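Local coordinates for 1-Pyrroline-5-Carboxylate reductase (Streptococcus pyogenes, PDB 2AMF), which catalyses the NAD(P)H-dependent reduction of 1-pyrroline-5-carboxylate to L-proline, the last step of proline biosynthesis, at the interface of chains A and B. Coordinates in Å, arbitrary orientation; residue numbers count along the deposited sequence, not the author numbering. Chains: chain A/B, 1-Pyrroline-5-Carboxylate reductase.

The interface of chains A and B. Residues chain A 170, 173-174, 177; chain B 216, 219, 233, 237, 241-242.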
# COMPACT_ATOMS: atom_id res chain seq x y z
N ALA A 170 20.56 18.59 -3.35
CA ALA A 170 19.39 18.37 -4.21
C ALA A 170 18.22 17.82 -3.40
O ALA A 170 17.05 18.13 -3.67
CB ALA A 170 19.75 17.40 -5.33
N TYR A 173 16.94 20.79 -1.44
CA TYR A 173 16.15 21.62 -2.34
C TYR A 173 14.77 21.04 -2.62
O TYR A 173 13.78 21.78 -2.65
CB TYR A 173 16.91 21.92 -3.65
CG TYR A 173 18.13 22.79 -3.41
CD1 TYR A 173 18.05 23.94 -2.60
CD2 TYR A 173 19.38 22.47 -3.98
CE1 TYR A 173 19.17 24.74 -2.36
CE2 TYR A 173 20.52 23.25 -3.72
CZ TYR A 173 20.40 24.39 -2.92
OH TYR A 173 21.50 25.20 -2.68
N LEU A 174 14.69 19.72 -2.81
CA LEU A 174 13.37 19.09 -2.99
C LEU A 174 12.49 19.29 -1.75
O LEU A 174 11.30 19.57 -1.85
CB LEU A 174 13.48 17.61 -3.40
CG LEU A 174 12.20 17.00 -4.01
CD1 LEU A 174 11.99 17.42 -5.47
CD2 LEU A 174 12.17 15.46 -3.88
N GLU A 177 11.39 22.99 -1.59
CA GLU A 177 10.39 23.09 -2.66
C GLU A 177 9.04 22.49 -2.26
O GLU A 177 7.98 23.03 -2.64
CB GLU A 177 10.92 22.38 -3.91
CG GLU A 177 10.00 22.39 -5.12
CD GLU A 177 9.83 23.77 -5.74
OE1 GLU A 177 10.64 24.67 -5.44
OE2 GLU A 177 8.88 23.94 -6.53
N HIS B 216 14.40 23.81 -8.19
CA HIS B 216 14.49 22.85 -9.28
C HIS B 216 15.66 23.09 -10.25
O HIS B 216 16.22 22.13 -10.79
CB HIS B 216 13.15 22.68 -10.00
CG HIS B 216 12.25 21.68 -9.34
ND1 HIS B 216 12.52 20.32 -9.34
CD2 HIS B 216 11.10 21.83 -8.64
CE1 HIS B 216 11.56 19.69 -8.69
NE2 HIS B 216 10.68 20.58 -8.26
N ILE B 219 18.63 21.49 -8.53
CA ILE B 219 18.51 20.05 -8.72
C ILE B 219 19.05 19.62 -10.10
O ILE B 219 19.88 18.72 -10.19
CB ILE B 219 17.07 19.57 -8.43
CG1 ILE B 219 16.78 19.73 -6.92
CG2 ILE B 219 16.84 18.13 -8.90
CD1 ILE B 219 15.31 19.76 -6.54
N LEU B 233 17.22 10.97 -6.07
CA LEU B 233 16.09 11.84 -6.38
C LEU B 233 14.85 11.04 -6.83
O LEU B 233 13.74 11.33 -6.37
CB LEU B 233 16.48 12.87 -7.46
CG LEU B 233 15.42 13.97 -7.61
CD1 LEU B 233 15.46 14.91 -6.40
CD2 LEU B 233 15.54 14.73 -8.93
N GLU B 237 11.06 10.56 -5.16
CA GLU B 237 9.84 10.57 -5.96
C GLU B 237 9.02 9.30 -5.75
O GLU B 237 7.82 9.38 -5.58
CB GLU B 237 10.17 10.67 -7.46
CG GLU B 237 10.70 12.02 -7.88
CD GLU B 237 9.72 13.14 -7.61
OE1 GLU B 237 8.48 12.92 -7.76
OE2 GLU B 237 10.19 14.24 -7.23
N LEU B 241 8.33 11.92 -1.12
CA LEU B 241 8.83 13.01 -0.27
C LEU B 241 7.90 14.25 -0.29
O LEU B 241 7.44 14.72 0.75
CB LEU B 241 10.26 13.43 -0.65
CG LEU B 241 10.73 14.52 0.33
CD1 LEU B 241 11.25 13.93 1.65
CD2 LEU B 241 11.70 15.51 -0.26
N THR B 242 7.63 14.75 -1.50
CA THR B 242 6.83 15.96 -1.68
C THR B 242 5.40 15.78 -1.16
O THR B 242 4.91 16.62 -0.41
CB THR B 242 6.82 16.43 -3.17
OG1 THR B 242 8.17 16.64 -3.63
CG2 THR B 242 6.04 17.73 -3.34
O HOH W 1 9.12 19.36 -3.96
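A:Ala170, A:Tyr173, A:Leu174 and A:Glu177, all helical in phi and psi, follow one another at helical spacing on a face of helix 158-185 that meets helices 215-222, 228-239 and 241-258 of chain B. This patch belongs to the two-fold dimer interface built by the dimerisation region of the pyrroline-5-carboxylate reductase family, and its twin recurs with the chains exchanged. A:Leu174 gives up the largest area of any residue here, 92 Å² hidden by the partner. Its CG stands anti to the backbone N (chi1 -163°), which sends the isobutyl group among B:Leu241, B:Glu237, B:Thr242 and B:His216. A:Leu174 CD2 lies 3.7 Å from B:Leu241 CD2, the two side chains running antiparallel alongside each other, while A:Leu174 CD1 comes within 4.0 Å of B:His216 CE1. The carboxylate oxygen B:Glu237 OE2 is 4.1 Å from that same methyl, A:Leu174 CD1, a van der Waals contact. B:Ile219 lays CG1 against the helix backbone, 3.6 Å from A:Ala170 O, and also meets A:Tyr173 CB. A:Glu177, bent at chi2 (69°), sets its CG 3.7 Å from B:His216 NE2 and packs its carboxylate carbon CD near CD2 of the ring, the side chains roughly perpendicular. Their carboxylate and ring planes are 68° apart, and A:Glu177 OE2 remains 4.2 Å from B:His216 NE2, so any electrostatic attraction would depend on the histidine's charge. Polar linkage runs through water 1, 3.0 Å from A:Leu174 O and 2.9 Å from the hydroxyl B:Thr242 OG1.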